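Local structure of erythrocyte membrane protein 1 (6S8T) at residues L39-Y48 with D134-G143; Y365-A375 with F395-T406. The protein is a PfEMP1 adhesin of the malaria parasite, here its DBLbeta domain, which binds the host receptor ICAM-1 and so probably serves cytoadhesion of infected erythrocytes. All blocks are in the same frame, centred on the assembly; numbering follows the deposited sequence.

Interaction 1: residues L39-Y48 with D134-G143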
loop_
_atom_site.group_PDB
_atom_site.type_symbol
_atom_site.label_atom_id
_atom_site.label_comp_id
_atom_site.label_asym_id
_atom_site.label_seq_id
_atom_site.Cartn_x
_atom_site.Cartn_y
_atom_site.Cartn_z
ATOM N N LEU A 39 3.592 -26.537 -4.933
ATOM C CA LEU A 39 4.213 -25.289 -4.518
ATOM C C LEU A 39 3.982 -24.965 -3.047
ATOM O O LEU A 39 4.439 -23.915 -2.579
ATOM C CB LEU A 39 3.708 -24.137 -5.399
ATOM C CG LEU A 39 4.087 -24.233 -6.882
ATOM C CD1 LEU A 39 3.293 -23.248 -7.719
ATOM C CD2 LEU A 39 5.576 -24.007 -7.074
ATOM N N ARG A 40 3.285 -25.829 -2.310
ATOM C CA ARG A 40 3.132 -25.650 -0.871
ATOM C C ARG A 40 4.485 -25.829 -0.192
ATOM O O ARG A 40 5.111 -26.889 -0.311
ATOM C CB ARG A 40 2.109 -26.642 -0.320
ATOM C CG ARG A 40 0.679 -26.368 -0.772
ATOM C CD ARG A 40 -0.305 -27.406 -0.243
ATOM N NE ARG A 40 -0.215 -28.678 -0.958
ATOM C CZ ARG A 40 0.431 -29.749 -0.508
ATOM N NH1 ARG A 40 1.048 -29.713 0.664
ATOM N NH2 ARG A 40 0.458 -30.859 -1.231
ATOM N N ALA A 41 4.937 -24.798 0.517
ATOM C CA ALA A 41 6.289 -24.752 1.051
ATOM C C ALA A 41 6.287 -24.825 2.573
ATOM O O ALA A 41 5.262 -24.633 3.232
ATOM C CB ALA A 41 7.010 -23.479 0.595
ATOM N N ASP A 42 7.467 -25.111 3.122
ATOM C CA ASP A 42 7.679 -25.168 4.564
ATOM C C ASP A 42 9.074 -24.640 4.855
ATOM O O ASP A 42 10.062 -25.204 4.375
ATOM C CB ASP A 42 7.519 -26.596 5.098
ATOM C CG ASP A 42 7.794 -26.702 6.592
ATOM O OD1 ASP A 42 7.832 -25.659 7.281
ATOM O OD2 ASP A 42 7.977 -27.838 7.078
ATOM N N ALA A 43 9.153 -23.562 5.640
ATOM C CA ALA A 43 10.444 -22.943 5.919
ATOM C C ALA A 43 11.409 -23.914 6.589
ATOM O O ALA A 43 12.617 -23.861 6.332
ATOM C CB ALA A 43 10.251 -21.697 6.785
ATOM N N LYS A 44 10.899 -24.814 7.433
ATOM C CA LYS A 44 11.764 -25.762 8.126
ATOM C C LYS A 44 12.447 -26.737 7.177
ATOM O O LYS A 44 13.509 -27.269 7.518
ATOM C CB LYS A 44 10.964 -26.537 9.176
ATOM C CG LYS A 44 10.441 -25.671 10.314
ATOM C CD LYS A 44 9.688 -26.498 11.344
ATOM C CE LYS A 44 8.451 -27.142 10.740
ATOM N NZ LYS A 44 7.693 -27.941 11.744
ATOM N N GLN A 45 11.873 -26.981 6.001
ATOM C CA GLN A 45 12.450 -27.898 5.026
ATOM C C GLN A 45 13.461 -27.225 4.105
ATOM O O GLN A 45 13.890 -27.839 3.124
ATOM C CB GLN A 45 11.344 -28.550 4.192
ATOM C CG GLN A 45 10.366 -29.383 5.001
ATOM C CD GLN A 45 9.293 -30.018 4.136
ATOM O OE1 GLN A 45 9.506 -30.272 2.951
ATOM N NE2 GLN A 45 8.130 -30.271 4.726
ATOM N N GLY A 46 13.847 -25.983 4.393
ATOM C CA GLY A 46 14.858 -25.296 3.622
ATOM C C GLY A 46 16.231 -25.372 4.278
ATOM O O GLY A 46 16.379 -25.752 5.436
ATOM N N ILE A 47 17.245 -25.004 3.499
ATOM C CA ILE A 47 18.629 -24.965 3.958
ATOM C C ILE A 47 19.124 -23.530 3.850
ATOM O O ILE A 47 18.992 -22.902 2.791
ATOM C CB ILE A 47 19.527 -25.920 3.151
ATOM C CG1 ILE A 47 19.064 -27.367 3.337
ATOM C CG2 ILE A 47 20.981 -25.758 3.564
ATOM C CD1 ILE A 47 19.966 -28.394 2.677
ATOM N N TYR A 48 19.686 -23.014 4.942
ATOM C CA TYR A 48 20.080 -21.613 5.037
ATOM C C TYR A 48 21.543 -21.535 5.443
ATOM O O TYR A 48 21.932 -22.098 6.472
ATOM C CB TYR A 48 19.194 -20.866 6.040
ATOM C CG TYR A 48 17.711 -21.069 5.804
ATOM C CD1 TYR A 48 17.024 -20.301 4.871
ATOM C CD2 TYR A 48 16.999 -22.032 6.511
ATOM C CE1 TYR A 48 15.670 -20.486 4.648
ATOM C CE2 TYR A 48 15.644 -22.226 6.294
ATOM C CZ TYR A 48 14.985 -21.450 5.362
ATOM O OH TYR A 48 13.638 -21.635 5.144
ATOM N N ASP A 134 20.734 -26.603 -3.586
ATOM C CA ASP A 134 20.316 -27.845 -2.952
ATOM C C ASP A 134 19.003 -28.387 -3.504
ATOM O O ASP A 134 18.514 -29.407 -3.007
ATOM C CB ASP A 134 20.197 -27.648 -1.437
ATOM C CG ASP A 134 21.549 -27.525 -0.760
ATOM O OD1 ASP A 134 22.492 -28.224 -1.187
ATOM O OD2 ASP A 134 21.669 -26.729 0.196
ATOM N N GLY A 135 18.426 -27.738 -4.512
ATOM C CA GLY A 135 17.177 -28.202 -5.080
ATOM C C GLY A 135 15.956 -27.987 -4.218
ATOM O O GLY A 135 14.905 -28.567 -4.506
ATOM N N LYS A 136 16.052 -27.172 -3.170
ATOM C CA LYS A 136 14.936 -26.899 -2.274
ATOM C C LYS A 136 14.588 -25.414 -2.270
ATOM O O LYS A 136 14.329 -24.819 -1.221
ATOM C CB LYS A 136 15.243 -27.389 -0.859
ATOM C CG LYS A 136 15.454 -28.895 -0.756
ATOM C CD LYS A 136 15.332 -29.382 0.682
ATOM C CE LYS A 136 16.667 -29.864 1.235
ATOM N NZ LYS A 136 17.136 -31.116 0.572
ATOM N N ALA A 137 14.565 -24.799 -3.456
ATOM C CA ALA A 137 14.282 -23.372 -3.561
ATOM C C ALA A 137 12.850 -23.031 -3.180
ATOM O O ALA A 137 12.578 -21.884 -2.810
ATOM C CB ALA A 137 14.568 -22.879 -4.979
ATOM N N ILE A 138 11.932 -23.994 -3.271
ATOM C CA ILE A 138 10.553 -23.753 -2.857
ATOM C C ILE A 138 10.494 -23.429 -1.370
ATOM O O ILE A 138 9.781 -22.511 -0.945
ATOM C CB ILE A 138 9.675 -24.967 -3.214
ATOM C CG1 ILE A 138 9.377 -24.976 -4.710
ATOM C CG2 ILE A 138 8.378 -24.954 -2.427
ATOM C CD1 ILE A 138 8.638 -23.748 -5.163
ATOM N N HIS A 139 11.259 -24.160 -0.563
ATOM C CA HIS A 139 11.220 -24.006 0.885
ATOM C C HIS A 139 12.164 -22.926 1.394
ATOM O O HIS A 139 11.846 -22.254 2.382
ATOM C CB HIS A 139 11.558 -25.340 1.556
ATOM C CG HIS A 139 10.739 -26.490 1.055
ATOM N ND1 HIS A 139 9.438 -26.707 1.453
ATOM C CD2 HIS A 139 11.034 -27.482 0.183
ATOM C CE1 HIS A 139 8.969 -27.787 0.853
ATOM N NE2 HIS A 139 9.918 -28.275 0.075
ATOM N N SER A 140 13.318 -22.742 0.748
ATOM C CA SER A 140 14.253 -21.713 1.190
ATOM C C SER A 140 13.717 -20.311 0.925
ATOM O O SER A 140 13.998 -19.387 1.698
ATOM C CB SER A 140 15.607 -21.903 0.506
ATOM O OG SER A 140 16.182 -23.155 0.844
ATOM N N LEU A 141 12.950 -20.128 -0.154
ATOM C CA LEU A 141 12.396 -18.810 -0.445
ATOM C C LEU A 141 11.358 -18.404 0.593
ATOM O O LEU A 141 11.292 -17.232 0.983
ATOM C CB LEU A 141 11.787 -18.786 -1.847
ATOM C CG LEU A 141 11.115 -17.471 -2.259
ATOM C CD1 LEU A 141 12.118 -16.331 -2.256
ATOM C CD2 LEU A 141 10.452 -17.597 -3.623
ATOM N N LEU A 142 10.544 -19.357 1.055
ATOM C CA LEU A 142 9.516 -19.039 2.044
ATOM C C LEU A 142 10.135 -18.550 3.348
ATOM O O LEU A 142 9.580 -17.666 4.013
ATOM C CB LEU A 142 8.633 -20.260 2.296
ATOM C CG LEU A 142 7.570 -20.105 3.386
ATOM C CD1 LEU A 142 6.602 -18.993 3.029
ATOM C CD2 LEU A 142 6.830 -21.415 3.624
ATOM N N GLY A 143 11.286 -19.108 3.728
ATOM C CA GLY A 143 11.934 -18.676 4.957
ATOM C C GLY A 143 12.309 -17.206 4.936
ATOM O O GLY A 143 12.069 -16.481 5.904
#
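Leu39 meets Ile138 methyl to methyl: Leu39 CD2 lies 3.6 Å from Ile138 CD1 where the two side chains cross at about a right angle. Two residues on, the single methyl of Ala41 settles between Ile138 and Leu142, its CB 3.6 Å from Ile138 CG2 and 3.7 Å from Leu142 CD2. Asp42 then reads the edge of His139: its backbone N donates to ND1 over 3.0 Å, with an N-H...acceptor angle of 149°, and lies almost in the ring plane. The Asp42 carboxylate, with CG anti to the backbone N (chi1 177°), turns back on its own segment, OD1 taking the N-H of Lys44 from above its plane to make an Asx turn. Ala43 puts its CB against the backbone of Gly143. Gln45 roofs the imidazole: its CB stands over one face, 3.9 Å from the centroid in a CH-pi contact, and its OE1 lies over the same ring near CE1, while Ile138 CG2 backs the opposite face. At Ile47 the backbone N reaches Ser140 OG only weakly, at 3.4 Å. Tyr48 lays its ring edge by Ser140 O, and its hydroxyl turns back to give a 2.7 Å bond to Ala43 O, on a lone pair in the carbonyl plane; that oxygen also accepts from Gly46 N, so the turn is tied twice. The loop thus runs across helix 137-163, whose first turns fall in the Duffy-binding family region. Asn256 of helix 246-268 grips the backbone of Leu39 and Ala41, while helix 202-221 packs on Ile138.

Interaction 2: residues Y365-A375 with F395-T406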
loop_
_atom_site.group_PDB
_atom_site.type_symbol
_atom_site.label_atom_id
_atom_site.label_comp_id
_atom_site.label_asym_id
_atom_site.label_seq_id
_atom_site.Cartn_x
_atom_site.Cartn_y
_atom_site.Cartn_z
ATOM N N TYR A 365 -6.925 7.777 -12.385
ATOM C CA TYR A 365 -8.070 6.942 -12.026
ATOM C C TYR A 365 -9.147 7.000 -13.102
ATOM O O TYR A 365 -9.627 5.962 -13.574
ATOM C CB TYR A 365 -8.643 7.388 -10.678
ATOM C CG TYR A 365 -9.790 6.535 -10.153
ATOM C CD1 TYR A 365 -11.080 6.654 -10.672
ATOM C CD2 TYR A 365 -9.589 5.629 -9.122
ATOM C CE1 TYR A 365 -12.124 5.879 -10.189
ATOM C CE2 TYR A 365 -10.625 4.853 -8.635
ATOM C CZ TYR A 365 -11.886 4.981 -9.166
ATOM O OH TYR A 365 -12.908 4.204 -8.669
ATOM N N GLU A 366 -9.541 8.213 -13.499
ATOM C CA GLU A 366 -10.650 8.374 -14.436
ATOM C C GLU A 366 -10.288 7.851 -15.819
ATOM O O GLU A 366 -11.130 7.259 -16.503
ATOM C CB GLU A 366 -11.064 9.847 -14.498
ATOM C CG GLU A 366 -12.222 10.156 -15.437
ATOM C CD GLU A 366 -12.681 11.606 -15.344
ATOM O OE1 GLU A 366 -13.906 11.851 -15.324
ATOM O OE2 GLU A 366 -11.813 12.503 -15.287
ATOM N N GLU A 367 -9.038 8.050 -16.243
ATOM C CA GLU A 367 -8.598 7.540 -17.537
ATOM C C GLU A 367 -8.724 6.023 -17.606
ATOM O O GLU A 367 -9.210 5.478 -18.604
ATOM C CB GLU A 367 -7.157 7.978 -17.800
ATOM C CG GLU A 367 -6.559 7.450 -19.088
ATOM C CD GLU A 367 -5.172 8.004 -19.352
ATOM O OE1 GLU A 367 -4.937 9.196 -19.053
ATOM O OE2 GLU A 367 -4.315 7.248 -19.852
ATOM N N LEU A 368 -8.303 5.325 -16.548
ATOM C CA LEU A 368 -8.394 3.869 -16.531
ATOM C C LEU A 368 -9.837 3.391 -16.429
ATOM O O LEU A 368 -10.187 2.356 -17.008
ATOM C CB LEU A 368 -7.569 3.306 -15.375
ATOM C CG LEU A 368 -6.060 3.523 -15.484
ATOM C CD1 LEU A 368 -5.365 3.097 -14.203
ATOM C CD2 LEU A 368 -5.507 2.763 -16.678
ATOM N N TYR A 369 -10.681 4.121 -15.698
ATOM C CA TYR A 369 -12.076 3.720 -15.556
ATOM C C TYR A 369 -12.823 3.850 -16.877
ATOM O O TYR A 369 -13.638 2.986 -17.223
ATOM C CB TYR A 369 -12.746 4.559 -14.469
ATOM C CG TYR A 369 -14.104 4.051 -14.040
ATOM C CD1 TYR A 369 -14.226 3.117 -13.016
ATOM C CD2 TYR A 369 -15.265 4.514 -14.649
ATOM C CE1 TYR A 369 -15.469 2.654 -12.615
ATOM C CE2 TYR A 369 -16.508 4.058 -14.256
ATOM C CZ TYR A 369 -16.605 3.129 -13.241
ATOM O OH TYR A 369 -17.844 2.676 -12.850
ATOM N N LEU A 370 -12.552 4.919 -17.630
ATOM C CA LEU A 370 -13.223 5.122 -18.911
ATOM C C LEU A 370 -12.783 4.089 -19.941
ATOM O O LEU A 370 -13.600 3.611 -20.737
ATOM C CB LEU A 370 -12.954 6.536 -19.426
ATOM C CG LEU A 370 -13.510 7.697 -18.599
ATOM C CD1 LEU A 370 -13.060 9.024 -19.183
ATOM C CD2 LEU A 370 -15.025 7.628 -18.522
ATOM N N GLN A 371 -11.495 3.737 -19.947
ATOM C CA GLN A 371 -11.011 2.755 -20.910
ATOM C C GLN A 371 -11.530 1.358 -20.599
ATOM O O GLN A 371 -11.694 0.544 -21.515
ATOM C CB GLN A 371 -9.486 2.764 -20.948
ATOM C CG GLN A 371 -8.910 4.052 -21.497
ATOM C CD GLN A 371 -7.413 3.984 -21.690
ATOM O OE1 GLN A 371 -6.782 4.962 -22.087
ATOM N NE2 GLN A 371 -6.835 2.826 -21.409
ATOM N N ALA A 372 -11.801 1.066 -19.326
ATOM C CA ALA A 372 -12.325 -0.245 -18.960
ATOM C C ALA A 372 -13.697 -0.487 -19.578
ATOM O O ALA A 372 -13.958 -1.559 -20.137
ATOM C CB ALA A 372 -12.390 -0.381 -17.439
ATOM N N LYS A 373 -14.592 0.493 -19.487
ATOM C CA LYS A 373 -15.953 0.278 -19.960
ATOM C C LYS A 373 -16.085 0.386 -21.473
ATOM O O LYS A 373 -17.191 0.208 -21.993
ATOM C CB LYS A 373 -16.913 1.261 -19.286
ATOM C CG LYS A 373 -16.636 2.712 -19.593
ATOM C CD LYS A 373 -17.798 3.592 -19.167
ATOM C CE LYS A 373 -18.066 3.490 -17.680
ATOM N NZ LYS A 373 -19.133 4.436 -17.259
ATOM N N ILE A 374 -14.995 0.652 -22.188
ATOM C CA ILE A 374 -15.022 0.831 -23.630
ATOM C C ILE A 374 -14.307 -0.301 -24.356
ATOM O O ILE A 374 -14.771 -0.761 -25.402
ATOM C CB ILE A 374 -14.422 2.202 -24.010
ATOM C CG1 ILE A 374 -15.476 3.299 -23.855
ATOM C CG2 ILE A 374 -13.853 2.181 -25.416
ATOM C CD1 ILE A 374 -15.016 4.649 -24.337
ATOM N N ALA A 375 -13.182 -0.769 -23.816
ATOM C CA ALA A 375 -12.425 -1.851 -24.433
ATOM C C ALA A 375 -13.256 -3.124 -24.527
ATOM O O ALA A 375 -13.552 -3.756 -23.507
ATOM C CB ALA A 375 -11.137 -2.116 -23.650
ATOM N N PHE A 395 -11.672 -2.946 -12.790
ATOM C CA PHE A 395 -12.733 -1.990 -13.096
ATOM C C PHE A 395 -13.839 -2.613 -13.948
ATOM O O PHE A 395 -15.006 -2.232 -13.811
ATOM C CB PHE A 395 -12.150 -0.762 -13.798
ATOM C CG PHE A 395 -11.617 0.292 -12.860
ATOM C CD1 PHE A 395 -12.045 0.358 -11.543
ATOM C CD2 PHE A 395 -10.695 1.229 -13.303
ATOM C CE1 PHE A 395 -11.564 1.336 -10.684
ATOM C CE2 PHE A 395 -10.208 2.209 -12.451
ATOM C CZ PHE A 395 -10.644 2.261 -11.138
ATOM N N LYS A 396 -13.505 -3.565 -14.826
ATOM C CA LYS A 396 -14.541 -4.217 -15.628
ATOM C C LYS A 396 -15.482 -5.041 -14.758
ATOM O O LYS A 396 -16.702 -5.009 -14.947
ATOM C CB LYS A 396 -13.911 -5.103 -16.702
ATOM C CG LYS A 396 -13.599 -4.392 -18.001
ATOM C CD LYS A 396 -13.150 -5.385 -19.061
ATOM C CE LYS A 396 -13.220 -4.775 -20.449
ATOM N NZ LYS A 396 -14.616 -4.381 -20.804
ATOM N N GLU A 397 -14.931 -5.794 -13.805
ATOM C CA GLU A 397 -15.780 -6.561 -12.904
ATOM C C GLU A 397 -16.572 -5.650 -11.974
ATOM O O GLU A 397 -17.701 -5.984 -11.593
ATOM C CB GLU A 397 -14.931 -7.551 -12.110
ATOM C CG GLU A 397 -14.387 -8.705 -12.933
ATOM C CD GLU A 397 -15.486 -9.504 -13.608
ATOM O OE1 GLU A 397 -15.754 -9.260 -14.803
ATOM O OE2 GLU A 397 -16.090 -10.366 -12.937
ATOM N N LEU A 398 -16.010 -4.494 -11.615
ATOM C CA LEU A 398 -16.737 -3.530 -10.795
ATOM C C LEU A 398 -17.905 -2.924 -11.568
ATOM O O LEU A 398 -19.028 -2.832 -11.053
ATOM C CB LEU A 398 -15.778 -2.441 -10.316
ATOM C CG LEU A 398 -16.230 -1.487 -9.213
ATOM C CD1 LEU A 398 -16.552 -2.262 -7.955
ATOM C CD2 LEU A 398 -15.146 -0.456 -8.939
ATOM N N GLN A 399 -17.658 -2.506 -12.812
ATOM C CA GLN A 399 -18.718 -1.950 -13.646
ATOM C C GLN A 399 -19.795 -2.983 -13.948
ATOM O O GLN A 399 -20.973 -2.631 -14.084
ATOM C CB GLN A 399 -18.113 -1.399 -14.942
ATOM C CG GLN A 399 -17.240 -0.159 -14.728
ATOM C CD GLN A 399 -16.196 0.033 -15.812
ATOM O OE1 GLN A 399 -16.102 -0.759 -16.749
ATOM N NE2 GLN A 399 -15.390 1.082 -15.679
ATOM N N LYS A 400 -19.416 -4.258 -14.038
ATOM C CA LYS A 400 -20.382 -5.314 -14.318
ATOM C C LYS A 400 -21.355 -5.501 -13.156
ATOM O O LYS A 400 -22.550 -5.735 -13.372
ATOM C CB LYS A 400 -19.634 -6.612 -14.623
ATOM C CG LYS A 400 -20.500 -7.826 -14.874
ATOM C CD LYS A 400 -19.624 -9.024 -15.199
ATOM C CE LYS A 400 -20.451 -10.272 -15.394
ATOM N NZ LYS A 400 -19.623 -11.457 -15.761
ATOM N N VAL A 401 -20.866 -5.395 -11.918
ATOM C CA VAL A 401 -21.741 -5.548 -10.759
ATOM C C VAL A 401 -22.647 -4.333 -10.601
ATOM O O VAL A 401 -23.849 -4.468 -10.343
ATOM C CB VAL A 401 -20.909 -5.795 -9.485
ATOM C CG1 VAL A 401 -21.777 -5.617 -8.250
ATOM C CG2 VAL A 401 -20.290 -7.186 -9.506
ATOM N N THR A 402 -22.092 -3.129 -10.748
ATOM C CA THR A 402 -22.856 -1.909 -10.519
ATOM C C THR A 402 -23.745 -1.525 -11.693
ATOM O O THR A 402 -24.570 -0.618 -11.545
ATOM C CB THR A 402 -21.919 -0.737 -10.216
ATOM O OG1 THR A 402 -21.101 -0.469 -11.360
ATOM C CG2 THR A 402 -21.031 -1.055 -9.023
ATOM N N GLY A 403 -23.589 -2.169 -12.846
ATOM C CA GLY A 403 -24.359 -1.825 -14.022
ATOM C C GLY A 403 -23.874 -0.607 -14.779
ATOM O O GLY A 403 -24.448 -0.285 -15.827
ATOM N N ASP A 404 -22.842 0.081 -14.290
ATOM C CA ASP A 404 -22.309 1.277 -14.945
ATOM C C ASP A 404 -21.374 0.835 -16.065
ATOM O O ASP A 404 -20.160 0.734 -15.892
ATOM C CB ASP A 404 -21.608 2.171 -13.925
ATOM C CG ASP A 404 -20.712 3.219 -14.568
ATOM O OD1 ASP A 404 -21.132 3.851 -15.558
ATOM O OD2 ASP A 404 -19.580 3.414 -14.075
ATOM N N THR A 405 -21.946 0.571 -17.238
ATOM C CA THR A 405 -21.187 0.025 -18.355
ATOM C C THR A 405 -21.212 0.891 -19.609
ATOM O O THR A 405 -20.596 0.508 -20.612
ATOM C CB THR A 405 -21.697 -1.381 -18.706
ATOM O OG1 THR A 405 -23.075 -1.310 -19.089
ATOM C CG2 THR A 405 -21.555 -2.315 -17.513
ATOM N N THR A 406 -21.899 2.032 -19.596
ATOM C CA THR A 406 -21.984 2.901 -20.762
ATOM C C THR A 406 -21.485 4.301 -20.417
ATOM O O THR A 406 -21.333 4.662 -19.247
ATOM C CB THR A 406 -23.421 2.981 -21.303
ATOM O OG1 THR A 406 -24.293 3.502 -20.290
ATOM C CG2 THR A 406 -23.913 1.603 -21.729
HETATM O O HOH W 1 -19.176 1.430 -10.782
HETATM O O HOH W 2 -18.976 -1.523 -20.789
#
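With CG swung anti to the backbone N in both Tyr365 (chi1 -176°) and Tyr369 (chi1 -168°), the two rings flank Phe395, which enters as a knob among Tyr365, Leu368, Tyr369 and Ala372. The three rings form a cluster of two T-shaped pairs: Phe395 points its CZ edge at a face of Tyr365, whereas Tyr369 points its CD1 edge at a face of Phe395. Centroids are 5.1 Å apart in the Tyr365-Phe395 pair. Ala372 CB packs on Phe395 CB at 3.7 Å.

Gln399 stretches its amide across Tyr369, holding NE2 3.2 Å above the plane of the Tyr369 ring and nearly over its centre, amide and ring almost perpendicular. The same NE2 donates to Tyr369 O, in the plane of the Gln399 amide, at 3.0 Å; one residue thus offers both the ring face and the acceptor. Lys396 NZ bonds two carbonyls, Ala372 O and Ala375 O, at 3.0 Å each. Lys373, its chain bent at chi3, forms a 2.7 Å salt bridge between its NZ and Asp404 OD1, on the syn side, and gives a further bond to Thr406 O. One water joins Tyr369 OH to Thr402 OG1, and another donates to both Lys373 O and Thr405 O.

The axes of 365-372 and 395-402 come within 9.5 Å at their closest and cross at -67°. Helix 417-424 covers Tyr365, whose hydroxyl bonds Tyr414 O, and helix 16-32 packs on helix 388-402 through Leu398 and Val401.

Interactions 1 and 2 share no helix and lie in separate parts of the domain, their centres about 41 Å apart and their nearest atoms about 23 Å. Interaction 1 is partly buried and sets an irregular loop on the start of a long helix; interaction 2 is the more buried and joins the C-terminal ends of two helices with the chain that follows each of them. The chemistry follows. Around 39-48 aliphatic groups, one histidine and backbone N-H groups do the work, whereas 365-375 with 395-406 combines an aromatic core with lysines satisfied by carbonyls and a carboxylate. In interaction 1 side chains near the helix start take up N-H groups of the loop; in interaction 2 lysines take up carbonyls.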